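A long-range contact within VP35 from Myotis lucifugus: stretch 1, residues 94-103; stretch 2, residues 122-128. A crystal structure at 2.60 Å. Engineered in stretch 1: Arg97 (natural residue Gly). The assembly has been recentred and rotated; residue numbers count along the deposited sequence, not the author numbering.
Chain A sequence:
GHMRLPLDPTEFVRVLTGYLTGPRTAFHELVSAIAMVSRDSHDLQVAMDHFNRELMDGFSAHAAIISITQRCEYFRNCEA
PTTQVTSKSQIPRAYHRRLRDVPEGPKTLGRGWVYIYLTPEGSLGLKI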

# COMPACT_ATOMS: atom_id res chain seq x y z
N ALA A 94 9.06 -0.62 -14.24
CA ALA A 94 9.33 -1.93 -13.66
C ALA A 94 8.04 -2.66 -13.27
O ALA A 94 8.05 -3.90 -13.18
CB ALA A 94 10.25 -1.81 -12.46
N TYR A 95 6.95 -1.93 -13.05
CA TYR A 95 5.68 -2.56 -12.72
C TYR A 95 5.01 -3.19 -13.94
O TYR A 95 4.14 -4.05 -13.77
CB TYR A 95 4.71 -1.55 -12.10
CG TYR A 95 5.21 -0.80 -10.87
CD1 TYR A 95 6.33 -1.21 -10.17
CD2 TYR A 95 4.53 0.33 -10.42
CE1 TYR A 95 6.76 -0.52 -9.05
CE2 TYR A 95 4.96 1.02 -9.30
CZ TYR A 95 6.08 0.60 -8.62
OH TYR A 95 6.52 1.29 -7.52
N HIS A 96 5.41 -2.80 -15.15
CA HIS A 96 4.67 -3.16 -16.37
C HIS A 96 4.46 -4.66 -16.48
O HIS A 96 3.37 -5.12 -16.85
CB HIS A 96 5.40 -2.65 -17.61
CG HIS A 96 5.12 -1.21 -17.95
ND1 HIS A 96 4.47 -0.35 -17.10
CD2 HIS A 96 5.42 -0.49 -19.06
CE1 HIS A 96 4.37 0.84 -17.67
NE2 HIS A 96 4.94 0.78 -18.86
N ARG A 97 5.49 -5.45 -16.19
CA ARG A 97 5.40 -6.89 -16.40
C ARG A 97 4.49 -7.57 -15.39
O ARG A 97 4.00 -8.66 -15.66
CB ARG A 97 6.79 -7.52 -16.36
CG ARG A 97 7.75 -6.85 -15.42
CD ARG A 97 9.04 -7.63 -15.32
NE ARG A 97 8.99 -8.55 -14.19
CZ ARG A 97 9.36 -8.24 -12.96
NH1 ARG A 97 9.80 -7.01 -12.70
NH2 ARG A 97 9.29 -9.14 -11.98
N ARG A 98 4.25 -6.94 -14.23
CA ARG A 98 3.41 -7.55 -13.21
C ARG A 98 1.96 -7.07 -13.26
O ARG A 98 1.11 -7.62 -12.55
CB ARG A 98 3.99 -7.28 -11.82
CG ARG A 98 5.45 -7.69 -11.67
CD ARG A 98 5.86 -7.82 -10.20
NE ARG A 98 5.71 -6.57 -9.46
CZ ARG A 98 4.80 -6.36 -8.52
NH1 ARG A 98 3.94 -7.32 -8.19
NH2 ARG A 98 4.74 -5.19 -7.89
N LEU A 99 1.65 -6.07 -14.08
CA LEU A 99 0.28 -5.59 -14.17
C LEU A 99 -0.61 -6.68 -14.76
O LEU A 99 -0.25 -7.33 -15.74
CB LEU A 99 0.23 -4.32 -15.02
CG LEU A 99 1.03 -3.10 -14.55
CD1 LEU A 99 0.98 -1.99 -15.59
CD2 LEU A 99 0.57 -2.59 -13.19
N ARG A 100 -1.76 -6.89 -14.13
CA ARG A 100 -2.77 -7.84 -14.59
C ARG A 100 -4.12 -7.14 -14.64
O ARG A 100 -4.37 -6.18 -13.90
CB ARG A 100 -2.87 -9.07 -13.69
CG ARG A 100 -1.54 -9.73 -13.32
CD ARG A 100 -1.17 -10.75 -14.37
NE ARG A 100 0.18 -11.26 -14.16
CZ ARG A 100 1.26 -10.73 -14.71
NH1 ARG A 100 2.46 -11.25 -14.47
NH2 ARG A 100 1.15 -9.65 -15.49
N ASP A 101 -5.00 -7.63 -15.51
CA ASP A 101 -6.35 -7.09 -15.53
C ASP A 101 -7.05 -7.42 -14.22
O ASP A 101 -6.64 -8.30 -13.46
CB ASP A 101 -7.13 -7.63 -16.74
CG ASP A 101 -6.87 -9.10 -16.98
OD1 ASP A 101 -5.69 -9.51 -16.94
OD2 ASP A 101 -7.85 -9.84 -17.22
N VAL A 102 -8.12 -6.68 -13.95
CA VAL A 102 -8.66 -6.63 -12.60
C VAL A 102 -10.02 -7.31 -12.57
O VAL A 102 -10.85 -7.09 -13.46
CB VAL A 102 -8.70 -5.18 -12.10
CG1 VAL A 102 -9.82 -4.38 -12.75
CG2 VAL A 102 -8.79 -5.13 -10.58
N PRO A 103 -10.29 -8.17 -11.57
CA PRO A 103 -11.59 -8.86 -11.53
C PRO A 103 -12.74 -7.92 -11.19
O PRO A 103 -12.59 -6.69 -11.23
CB PRO A 103 -11.40 -9.91 -10.43
CG PRO A 103 -10.36 -9.32 -9.53
CD PRO A 103 -9.42 -8.58 -10.45
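Stretch 2 122-128: GSLGLKI

A terminal strand often docks on an earlier segment by a simple rule: apolar side chains fill the middle, a short backbone ladder fixes the register, and polar groups close the rim. The C-terminal strand of VP35, which runs through Lys127, is a compact example. At its centre is Leu126, the residue of this strand most covered by the partner. Its CA-to-CB bond points sideways, but the t, p rotamer brings the side-chain end closer to stretch 1. Leu126 CD1 lies 3.7 Å from Tyr95 CB, while Leu126 CD2 sits over one face of the Tyr95 ring, 4.2 Å from its centroid, in a CH-pi contact. Leu99 extends this apolar patch, its CD2 3.9 Å from Leu126 CB and its CD1 3.9 Å from Leu124 CD1.

The strand is extended and runs antiparallel to the segment around Arg100, where stretch 1 has left the helical backbone angles of 94-98. Pairing is brief: Arg100 N donates to Gly125 O at 3.1 Å, and Gly125 N returns a nearly straight bond to Arg100 O at 2.8 Å. Gly125 O also receives a CA-H...O contact from Leu99 CA at 3.4 Å. Beyond the pair, Val102 points toward stretch 2 and packs its CG1 3.7 Å from Ser123 CB.

Toward the C-terminus, a water replaces direct backbone pairing, donating to Arg98 O at 2.8 Å and accepting from Lys127 N at 2.6 Å. The Arg98 side chain then spans the apolar and polar zones. Leu126 CD1 lies over one face of its guanidinium, 3.3 Å from Arg98 NH2, whereas Lys127 O lies at the edge, accepting hydrogen bonds from Arg98 NH1 at 2.9 Å and Arg98 NH2 at 3.0 Å. Outermost is the terminal carboxylate: Ile128 OXT, 3.9 Å from Arg98 NH2, forms a long salt bridge through charge alone.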

# COMPACT_ATOMS: atom_id res chain seq x y z
N GLY A 122 -8.45 0.29 -20.09
CA GLY A 122 -8.16 -0.80 -19.17
C GLY A 122 -8.08 -0.32 -17.73
O GLY A 122 -7.90 0.86 -17.44
N SER A 123 -8.24 -1.29 -16.84
CA SER A 123 -8.13 -1.11 -15.39
C SER A 123 -7.12 -2.15 -14.91
O SER A 123 -7.47 -3.31 -14.67
CB SER A 123 -9.48 -1.28 -14.72
OG SER A 123 -9.60 -0.47 -13.56
N LEU A 124 -5.86 -1.74 -14.78
CA LEU A 124 -4.75 -2.65 -14.52
C LEU A 124 -4.41 -2.64 -13.03
O LEU A 124 -4.29 -1.58 -12.43
CB LEU A 124 -3.52 -2.25 -15.33
CG LEU A 124 -3.75 -2.02 -16.83
CD1 LEU A 124 -2.41 -1.90 -17.56
CD2 LEU A 124 -4.60 -3.12 -17.43
N GLY A 125 -4.25 -3.83 -12.47
CA GLY A 125 -3.96 -3.98 -11.05
C GLY A 125 -2.52 -4.33 -10.80
O GLY A 125 -1.90 -5.07 -11.57
N LEU A 126 -1.97 -3.79 -9.72
CA LEU A 126 -0.61 -4.09 -9.30
C LEU A 126 -0.67 -4.72 -7.92
O LEU A 126 -1.23 -4.13 -6.99
CB LEU A 126 0.26 -2.84 -9.29
CG LEU A 126 1.66 -3.02 -8.70
CD1 LEU A 126 2.63 -3.46 -9.78
CD2 LEU A 126 2.12 -1.75 -8.04
N LYS A 127 -0.12 -5.92 -7.79
CA LYS A 127 -0.04 -6.62 -6.52
C LYS A 127 1.31 -6.36 -5.85
O LYS A 127 2.23 -5.80 -6.45
CB LYS A 127 -0.26 -8.12 -6.71
CG LYS A 127 -1.69 -8.45 -7.04
CD LYS A 127 -2.02 -9.93 -6.90
CE LYS A 127 -3.05 -10.35 -7.96
NZ LYS A 127 -4.16 -11.19 -7.40
N ILE A 128 1.41 -6.77 -4.59
CA ILE A 128 2.61 -6.51 -3.81
C ILE A 128 3.77 -7.38 -4.28
O ILE A 128 3.61 -8.56 -4.60
CB ILE A 128 2.34 -6.71 -2.31
CG1 ILE A 128 3.60 -6.41 -1.51
CG2 ILE A 128 1.78 -8.10 -2.04
CD1 ILE A 128 4.18 -5.03 -1.82
OXT ILE A 128 4.92 -6.92 -4.36
O HOH W 1 0.76 -7.26 -9.80